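Local coordinates for protein amine Dehydrogenase (Pseudomonas putida, PDB 1JMX) that probably carries electrons through its two covalently bound c-type hemes, as the heme-binding alpha subunit of a quinohemoprotein amine dehydrogenase, at residues A[412-417]-A[466-471]; A[234-239]-A[254-259]; A[297-302]-A[333-338]. One frame throughout, in Å; residues are numbered along the deposited sequence.

Interaction 1 of 3, residues A[412-417]-A[466-471]; sequences LPASWK and VIATLA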
loop_
_atom_site.group_PDB
_atom_site.type_symbol
_atom_site.label_atom_id
_atom_site.label_comp_id
_atom_site.label_asym_id
_atom_site.label_seq_id
_atom_site.Cartn_x
_atom_site.Cartn_y
_atom_site.Cartn_z
ATOM N N LEU A 412 11.770 17.697 25.505
ATOM C CA LEU A 412 12.306 17.375 26.826
ATOM C C LEU A 412 12.411 15.881 27.085
ATOM O O LEU A 412 11.581 15.104 26.620
ATOM C CB LEU A 412 11.454 18.025 27.921
ATOM C CG LEU A 412 11.428 19.555 27.991
ATOM C CD1 LEU A 412 10.665 20.003 29.220
ATOM C CD2 LEU A 412 12.837 20.085 28.049
ATOM N N PRO A 413 13.442 15.460 27.838
ATOM C CA PRO A 413 13.651 14.046 28.163
ATOM C C PRO A 413 12.451 13.467 28.910
ATOM O O PRO A 413 11.799 14.153 29.701
ATOM C CB PRO A 413 14.912 14.077 29.029
ATOM C CG PRO A 413 14.876 15.448 29.649
ATOM C CD PRO A 413 14.473 16.298 28.479
ATOM N N ALA A 414 12.151 12.202 28.640
ATOM C CA ALA A 414 11.013 11.562 29.272
ATOM C C ALA A 414 11.111 10.055 29.328
ATOM O O ALA A 414 11.998 9.440 28.741
ATOM C CB ALA A 414 9.738 11.954 28.534
ATOM N N SER A 415 10.184 9.476 30.072
ATOM C CA SER A 415 10.064 8.036 30.213
ATOM C C SER A 415 9.036 7.642 29.162
ATOM O O SER A 415 8.081 8.378 28.908
ATOM C CB SER A 415 9.542 7.684 31.607
ATOM O OG SER A 415 8.965 6.385 31.635
ATOM N N TRP A 416 9.228 6.477 28.559
ATOM C CA TRP A 416 8.325 6.008 27.527
ATOM C C TRP A 416 7.753 4.650 27.821
ATOM O O TRP A 416 8.446 3.766 28.324
ATOM C CB TRP A 416 9.042 5.957 26.181
ATOM C CG TRP A 416 9.442 7.288 25.691
ATOM C CD1 TRP A 416 10.630 7.921 25.909
ATOM C CD2 TRP A 416 8.655 8.172 24.896
ATOM N NE1 TRP A 416 10.633 9.146 25.292
ATOM C CE2 TRP A 416 9.432 9.327 24.664
ATOM C CE3 TRP A 416 7.368 8.104 24.358
ATOM C CZ2 TRP A 416 8.962 10.405 23.916
ATOM C CZ3 TRP A 416 6.901 9.175 23.616
ATOM C CH2 TRP A 416 7.698 10.311 23.402
ATOM N N LYS A 417 6.469 4.507 27.516
ATOM C CA LYS A 417 5.779 3.246 27.676
ATOM C C LYS A 417 4.697 3.101 26.616
ATOM O O LYS A 417 4.353 4.047 25.910
ATOM C CB LYS A 417 5.199 3.062 29.081
ATOM C CG LYS A 417 4.111 4.024 29.477
ATOM C CD LYS A 417 3.558 3.623 30.843
ATOM C CE LYS A 417 2.925 4.802 31.574
ATOM N NZ LYS A 417 1.828 5.403 30.772
ATOM N N VAL A 466 1.128 5.421 22.729
ATOM C CA VAL A 466 2.476 5.788 23.139
ATOM C C VAL A 466 2.446 6.853 24.232
ATOM O O VAL A 466 2.075 7.996 23.976
ATOM C CB VAL A 466 3.277 6.294 21.920
ATOM C CG1 VAL A 466 4.636 6.812 22.343
ATOM C CG2 VAL A 466 3.427 5.167 20.902
ATOM N N ILE A 467 2.847 6.472 25.445
ATOM C CA ILE A 467 2.846 7.396 26.581
ATOM C C ILE A 467 4.232 7.902 26.963
ATOM O O ILE A 467 5.136 7.116 27.243
ATOM C CB ILE A 467 2.238 6.749 27.862
ATOM C CG1 ILE A 467 0.978 5.948 27.530
ATOM C CG2 ILE A 467 1.929 7.830 28.906
ATOM C CD1 ILE A 467 -0.105 6.752 26.938
ATOM N N ALA A 468 4.380 9.223 26.971
ATOM C CA ALA A 468 5.624 9.874 27.368
ATOM C C ALA A 468 5.338 10.602 28.678
ATOM O O ALA A 468 4.293 11.235 28.826
ATOM C CB ALA A 468 6.067 10.876 26.319
ATOM N N THR A 469 6.232 10.463 29.648
ATOM C CA THR A 469 6.052 11.140 30.924
ATOM C C THR A 469 7.320 11.932 31.188
ATOM O O THR A 469 8.406 11.370 31.305
ATOM C CB THR A 469 5.753 10.155 32.075
ATOM O OG1 THR A 469 6.840 9.243 32.222
ATOM C CG2 THR A 469 4.494 9.364 31.795
ATOM N N LEU A 470 7.176 13.251 31.204
ATOM C CA LEU A 470 8.293 14.150 31.415
ATOM C C LEU A 470 9.097 13.907 32.687
ATOM O O LEU A 470 8.545 13.674 33.761
ATOM C CB LEU A 470 7.804 15.591 31.368
ATOM C CG LEU A 470 8.356 16.411 30.211
ATOM C CD1 LEU A 470 8.235 15.631 28.912
ATOM C CD2 LEU A 470 7.621 17.742 30.140
ATOM N N ALA A 471 10.417 13.891 32.526
ATOM C CA ALA A 471 11.328 13.709 33.646
ATOM C C ALA A 471 11.202 14.968 34.504
ATOM O O ALA A 471 11.277 14.917 35.727
ATOM C CB ALA A 471 12.750 13.563 33.142
#

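Interaction 2 of 3, residues A[234-239]-A[254-259]; sequences NGYEWR and AALDGE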
loop_
_atom_site.group_PDB
_atom_site.type_symbol
_atom_site.label_atom_id
_atom_site.label_comp_id
_atom_site.label_asym_id
_atom_site.label_seq_id
_atom_site.Cartn_x
_atom_site.Cartn_y
_atom_site.Cartn_z
ATOM N N ASN A 234 19.982 18.641 -11.662
ATOM C CA ASN A 234 19.266 19.869 -11.988
ATOM C C ASN A 234 19.727 21.118 -11.235
ATOM O O ASN A 234 18.924 21.996 -10.937
ATOM C CB ASN A 234 17.761 19.646 -11.794
ATOM C CG ASN A 234 16.913 20.699 -12.481
ATOM O OD1 ASN A 234 17.355 21.361 -13.411
ATOM N ND2 ASN A 234 15.680 20.853 -12.021
ATOM N N GLY A 235 21.012 21.172 -10.897
ATOM C CA GLY A 235 21.563 22.335 -10.223
ATOM C C GLY A 235 21.223 22.564 -8.765
ATOM O O GLY A 235 21.764 23.491 -8.166
ATOM N N TYR A 236 20.348 21.742 -8.185
ATOM C CA TYR A 236 19.981 21.906 -6.778
ATOM C C TYR A 236 19.666 20.606 -6.048
ATOM O O TYR A 236 19.825 20.537 -4.834
ATOM C CB TYR A 236 18.816 22.896 -6.616
ATOM C CG TYR A 236 17.441 22.348 -6.957
ATOM C CD1 TYR A 236 16.519 22.054 -5.951
ATOM C CD2 TYR A 236 17.061 22.137 -8.281
ATOM C CE1 TYR A 236 15.254 21.567 -6.255
ATOM C CE2 TYR A 236 15.800 21.650 -8.598
ATOM C CZ TYR A 236 14.901 21.371 -7.584
ATOM O OH TYR A 236 13.644 20.927 -7.899
ATOM N N GLU A 237 19.236 19.577 -6.782
ATOM C CA GLU A 237 18.899 18.285 -6.180
ATOM C C GLU A 237 20.112 17.452 -5.788
ATOM O O GLU A 237 20.637 16.657 -6.568
ATOM C CB GLU A 237 17.962 17.482 -7.086
ATOM C CG GLU A 237 16.540 18.032 -7.171
ATOM C CD GLU A 237 15.710 17.813 -5.902
ATOM O OE1 GLU A 237 16.251 17.393 -4.855
ATOM O OE2 GLU A 237 14.490 18.064 -5.954
ATOM N N TRP A 238 20.517 17.628 -4.537
ATOM C CA TRP A 238 21.662 16.950 -3.959
ATOM C C TRP A 238 21.327 15.554 -3.446
ATOM O O TRP A 238 20.442 15.383 -2.610
ATOM C CB TRP A 238 22.213 17.812 -2.824
ATOM C CG TRP A 238 23.302 17.191 -2.012
ATOM C CD1 TRP A 238 23.156 16.303 -0.982
ATOM C CD2 TRP A 238 24.703 17.468 -2.110
ATOM N NE1 TRP A 238 24.379 16.017 -0.428
ATOM C CE2 TRP A 238 25.348 16.718 -1.098
ATOM C CE3 TRP A 238 25.477 18.279 -2.950
ATOM C CZ2 TRP A 238 26.736 16.760 -0.904
ATOM C CZ3 TRP A 238 26.852 18.320 -2.758
ATOM C CH2 TRP A 238 27.468 17.563 -1.743
ATOM N N ARG A 239 22.055 14.560 -3.947
ATOM C CA ARG A 239 21.873 13.177 -3.535
ATOM C C ARG A 239 23.221 12.641 -3.103
ATOM O O ARG A 239 24.147 12.570 -3.897
ATOM C CB ARG A 239 21.319 12.330 -4.684
ATOM C CG ARG A 239 19.925 12.714 -5.102
ATOM C CD ARG A 239 18.930 12.499 -3.977
ATOM N NE ARG A 239 17.592 12.902 -4.385
ATOM C CZ ARG A 239 17.192 14.164 -4.468
ATOM N NH1 ARG A 239 18.020 15.149 -4.159
ATOM N NH2 ARG A 239 15.981 14.446 -4.907
ATOM N N ALA A 254 18.216 19.899 -0.808
ATOM C CA ALA A 254 17.936 20.849 -1.858
ATOM C C ALA A 254 18.991 21.891 -1.545
ATOM O O ALA A 254 19.020 22.433 -0.446
ATOM C CB ALA A 254 16.557 21.429 -1.705
ATOM N N ALA A 255 19.936 22.052 -2.465
ATOM C CA ALA A 255 21.028 23.006 -2.326
ATOM C C ALA A 255 20.687 24.272 -3.090
ATOM O O ALA A 255 20.787 24.319 -4.317
ATOM C CB ALA A 255 22.321 22.395 -2.854
ATOM N N LEU A 256 20.282 25.299 -2.355
ATOM C CA LEU A 256 19.901 26.572 -2.949
ATOM C C LEU A 256 20.436 27.771 -2.162
ATOM O O LEU A 256 20.347 27.796 -0.933
ATOM C CB LEU A 256 18.374 26.667 -3.005
ATOM C CG LEU A 256 17.617 25.622 -3.828
ATOM C CD1 LEU A 256 16.135 25.670 -3.473
ATOM C CD2 LEU A 256 17.856 25.860 -5.324
ATOM N N ASP A 257 21.002 28.751 -2.871
ATOM C CA ASP A 257 21.503 29.979 -2.244
ATOM C C ASP A 257 22.551 29.705 -1.137
ATOM O O ASP A 257 22.537 30.333 -0.078
ATOM C CB ASP A 257 20.271 30.770 -1.732
ATOM C CG ASP A 257 20.628 31.979 -0.871
ATOM O OD1 ASP A 257 21.069 33.016 -1.423
ATOM O OD2 ASP A 257 20.432 31.892 0.369
ATOM N N GLY A 258 23.462 28.765 -1.398
ATOM C CA GLY A 258 24.491 28.417 -0.420
ATOM C C GLY A 258 23.938 27.884 0.895
ATOM O O GLY A 258 24.520 28.068 1.967
ATOM N N GLU A 259 22.819 27.182 0.793
ATOM C CA GLU A 259 22.138 26.624 1.938
ATOM C C GLU A 259 21.611 25.264 1.512
ATOM O O GLU A 259 21.114 25.107 0.401
ATOM C CB GLU A 259 20.981 27.547 2.305
ATOM C CG GLU A 259 20.479 27.424 3.732
ATOM C CD GLU A 259 19.267 28.307 4.002
ATOM O OE1 GLU A 259 18.496 27.990 4.938
ATOM O OE2 GLU A 259 19.070 29.307 3.274
#

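Interaction 3 of 3, residues A[297-302]-A[333-338]; sequences GGESEI and RLKARA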
loop_
_atom_site.group_PDB
_atom_site.type_symbol
_atom_site.label_atom_id
_atom_site.label_comp_id
_atom_site.label_asym_id
_atom_site.label_seq_id
_atom_site.Cartn_x
_atom_site.Cartn_y
_atom_site.Cartn_z
ATOM N N GLY A 297 16.218 29.449 36.552
ATOM C CA GLY A 297 16.926 29.048 37.752
ATOM C C GLY A 297 17.738 27.796 37.494
ATOM O O GLY A 297 17.910 26.961 38.388
ATOM N N GLY A 298 18.245 27.668 36.270
ATOM C CA GLY A 298 19.028 26.497 35.914
ATOM C C GLY A 298 20.392 26.798 35.317
ATOM O O GLY A 298 20.703 27.933 34.961
ATOM N N GLU A 299 21.203 25.750 35.225
ATOM C CA GLU A 299 22.552 25.804 34.675
ATOM C C GLU A 299 22.564 24.818 33.502
ATOM O O GLU A 299 22.175 23.649 33.662
ATOM C CB GLU A 299 23.555 25.343 35.741
ATOM C CG GLU A 299 24.532 26.414 36.219
ATOM C CD GLU A 299 25.800 26.475 35.373
ATOM O OE1 GLU A 299 26.015 27.492 34.675
ATOM O OE2 GLU A 299 26.594 25.505 35.423
ATOM N N SER A 300 23.011 25.277 32.333
ATOM C CA SER A 300 23.040 24.410 31.161
ATOM C C SER A 300 24.128 24.747 30.158
ATOM O O SER A 300 24.446 25.918 29.937
ATOM C CB SER A 300 21.681 24.440 30.453
ATOM O OG SER A 300 21.715 23.715 29.235
ATOM N N GLU A 301 24.693 23.697 29.563
ATOM C CA GLU A 301 25.730 23.843 28.552
ATOM C C GLU A 301 25.004 24.044 27.226
ATOM O O GLU A 301 24.292 23.153 26.758
ATOM C CB GLU A 301 26.594 22.581 28.496
ATOM C CG GLU A 301 28.026 22.779 27.952
ATOM C CD GLU A 301 28.151 22.628 26.438
ATOM O OE1 GLU A 301 27.930 21.498 25.921
ATOM O OE2 GLU A 301 28.502 23.632 25.765
ATOM N N ILE A 302 25.104 25.249 26.679
ATOM C CA ILE A 302 24.467 25.557 25.416
ATOM C C ILE A 302 25.528 25.785 24.355
ATOM O O ILE A 302 26.557 26.406 24.607
ATOM C CB ILE A 302 23.593 26.805 25.525
ATOM C CG1 ILE A 302 22.437 26.543 26.481
ATOM C CG2 ILE A 302 23.062 27.205 24.169
ATOM C CD1 ILE A 302 21.465 27.699 26.585
ATOM N N ARG A 333 30.584 27.041 22.214
ATOM C CA ARG A 333 30.105 26.310 23.390
ATOM C C ARG A 333 30.204 27.176 24.638
ATOM O O ARG A 333 31.234 27.809 24.889
ATOM C CB ARG A 333 30.906 25.036 23.601
ATOM C CG ARG A 333 30.615 23.965 22.591
ATOM C CD ARG A 333 31.543 22.804 22.800
ATOM N NE ARG A 333 31.612 22.459 24.219
ATOM C CZ ARG A 333 32.746 22.224 24.881
ATOM N NH1 ARG A 333 33.924 22.297 24.253
ATOM N NH2 ARG A 333 32.703 21.904 26.174
ATOM N N LEU A 334 29.139 27.192 25.429
ATOM C CA LEU A 334 29.129 28.000 26.632
ATOM C C LEU A 334 28.299 27.419 27.752
ATOM O O LEU A 334 27.500 26.502 27.559
ATOM C CB LEU A 334 28.667 29.428 26.309
ATOM C CG LEU A 334 27.390 29.612 25.479
ATOM C CD1 LEU A 334 26.152 29.612 26.380
ATOM C CD2 LEU A 334 27.477 30.926 24.719
ATOM N N LYS A 335 28.565 27.908 28.951
ATOM C CA LYS A 335 27.824 27.479 30.118
ATOM C C LYS A 335 26.904 28.655 30.370
ATOM O O LYS A 335 27.335 29.808 30.297
ATOM C CB LYS A 335 28.755 27.287 31.311
ATOM C CG LYS A 335 28.145 26.446 32.400
ATOM C CD LYS A 335 28.160 24.978 32.010
ATOM C CE LYS A 335 29.594 24.432 31.980
ATOM N NZ LYS A 335 29.642 22.965 31.663
ATOM N N ALA A 336 25.628 28.380 30.591
ATOM C CA ALA A 336 24.689 29.457 30.834
ATOM C C ALA A 336 23.917 29.181 32.096
ATOM O O ALA A 336 23.858 28.044 32.572
ATOM C CB ALA A 336 23.742 29.616 29.662
ATOM N N ARG A 337 23.316 30.231 32.633
ATOM C CA ARG A 337 22.536 30.116 33.852
ATOM C C ARG A 337 21.402 31.104 33.757
ATOM O O ARG A 337 21.623 32.261 33.449
ATOM C CB ARG A 337 23.398 30.455 35.075
ATOM C CG ARG A 337 22.736 30.158 36.411
ATOM C CD ARG A 337 23.600 30.640 37.575
ATOM N NE ARG A 337 24.998 30.224 37.430
ATOM C CZ ARG A 337 26.038 31.059 37.476
ATOM N NH1 ARG A 337 25.849 32.363 37.670
ATOM N NH2 ARG A 337 27.272 30.596 37.313
ATOM N N ALA A 338 20.183 30.626 33.976
ATOM C CA ALA A 338 19.007 31.487 33.947
ATOM C C ALA A 338 18.631 31.751 35.399
ATOM O O ALA A 338 18.748 30.865 36.251
ATOM C CB ALA A 338 17.856 30.802 33.215
#

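Interaction 1 of 3, residues A[412-417]-A[466-471]
In the last immunoglobulin-like (E-set) domain, residues 414-417 and 466-470 run side by side as antiparallel strands, their directions 159° apart. Two hydrogen-bonded pairs, Ser415 with Thr469 and Lys417 with Ile467, exchange both of their backbone bonds, and the N-H of Ala471 adds one more to Pro413 O. Trp416 dominates the face it shares with Ala468. Its CB leaves the sheet with CG anti to the carbonyl carbon (chi1 -65°), and a chi2 of 91° sets the indole about perpendicular to the plane of CA, CB and CG. CD2 comes first, 4.0 Å from Ala468 CB. Farther out, CE3 lies 3.6 Å from Val466 CG1, a methyl that meets the ring at its edge. At the tip, CZ3 is only 3.3 Å from Ala468 CB, so this methyl sits over the face of the six-membered ring in a CH-pi contact. Phe393 of strand 391-400 and Val370 of strand 367-378 add to the apolar surroundings. Leu412 and Leu470 cross obliquely, CD1 of the first 3.9 Å from CD2 of the second. On the other face, Ser415 CB approaches Thr469 OG1 to 3.2 Å. Beyond this pair, Lys417 lies alongside Ile467, CG in the crowded position between backbone N and carbonyl carbon; with the chain bent at chi4, NZ, whose ion pair to Glu419 is long and weak, makes a close van der Waals contact with Ile467 CG2 at 3.1 Å.

Interaction 2 of 3, residues A[234-239]-A[254-259]
A single backbone hydrogen bond joins residues 234-239 to residues 254-259, and it is almost perfectly straight: Ala255 N gives its hydrogen to Tyr236 O at 2.8 Å, with 178° at the hydrogen. The donor lies in the carbonyl plane, on a lone pair. A weaker CA-H...O contact reaches the same oxygen from Ala254 CA at 3.5 Å. Apolar contact comes from Tyr236, whose CG takes the crowded position between backbone N and carbonyl carbon (chi1 77°). The side chain thereby runs alongside Leu256, with Tyr236 CB 3.4 Å from Leu256 CD2, while Ala254 CB stands at the ring edge, 4.3 Å from Tyr236 CD1. Tyr236 and Glu237 together face Tyr233, forming a classic beta bulge where the hairpin of strands 237-244 and 247-256 begins, within an eight-stranded antiparallel barrel. Glu237 then pairs with Ala254 as a non-hydrogen-bonded pair. No salt bridge spans the two segments; within 234-239, Arg239 grips Glu237 end-on, NH1 at 2.9 Å and NH2 at 3.0 Å from OE1, which lies in the guanidinium plane although the nitrogens stand above the carboxylate plane. With Glu237 OE2 bridged to Arg79, the carboxylate probably stays ionised; Glu35 is a second partner of Arg239. The Tyr236 ring meets that of Trp170 with planes about 80° apart, while its OH hydrogen-bonds to Leu70 O.

Interaction 3 of 3, residues A[297-302]-A[333-338]
Two neighbouring antiparallel strands, 299-307 and 331-338, make this contact, and their segments diverge only modestly from exact opposition, at 154°. Ser300 with Ala336 and Ile302 with Leu334 are the hydrogen-bonded pairs, each linked in both directions; Ala336 N to Ser300 O, at 2.8 Å, is representative. Ala338 N donates to Gly298 O at 2.9 Å. The face carrying Ser300, Ile302, Leu334 and Ala336 is largely apolar. Leu334 holds CG in the crowded position between backbone N and carbonyl carbon (chi1 49°), which sets its CD1 against Ile302 CB at 3.9 Å, and Ile302 CD1 reaches toward the Ala336 methyl. Val289, Leu304 and Leu315 add to this side, so the pair forms part of the interior of an immunoglobulin-like (E-set) domain, toward one side of a seven-stranded mixed sheet, with only strand 319-327 beyond 331-338. The face carrying Glu299, Glu301, Lys335 and Arg337 is charged. Glu301, CG anti to the backbone N, bends at chi2 (-89°) so that OE2 approaches the edge of the Arg333 guanidinium near its plane, in a long salt bridge of 3.7 Å to NE; the same oxygen lies 3.5 Å from Arg333 CB. An alanine at Glu301 would remove the carboxylate, and with it the long bridge, and would probably leave the aliphatic part of Arg333 less tightly held against the strand. Arg333 NH1 has a stronger partner in Glu326. Glu299 crosses Lys335 at about a right angle, its OE1 3.3 Å from Lys335 CG. That oxygen also stands 3.1 Å from Ala336 O, two acceptors facing each other. Arg337 NE, at 4.0 Å from Glu299 OE1, is beyond salt-bridge range, and its guanidinium instead bridges through NH1 to Glu320.

In the fold
The three contacts belong to three successive domains of the chain and follow one another in series, with no atom of one touching another. Interactions 1 and 3, in the two domains that follow the barrel along the chain, are the nearest neighbours, their centres 23 Å and their closest atoms about 10 Å apart. Interaction 2 lies 37 Å from interaction 1 and 36 Å from interaction 3, centre to centre. Of the three it is the one with a heme-binding residue nearby: the side chain of Tyr236 is about 10 Å from that of Lys32, which binds the second heme. Interaction 1 instead has a nickel ion about 10 Å from the Leu470 side chain, and interaction 3 is remote from the hemes.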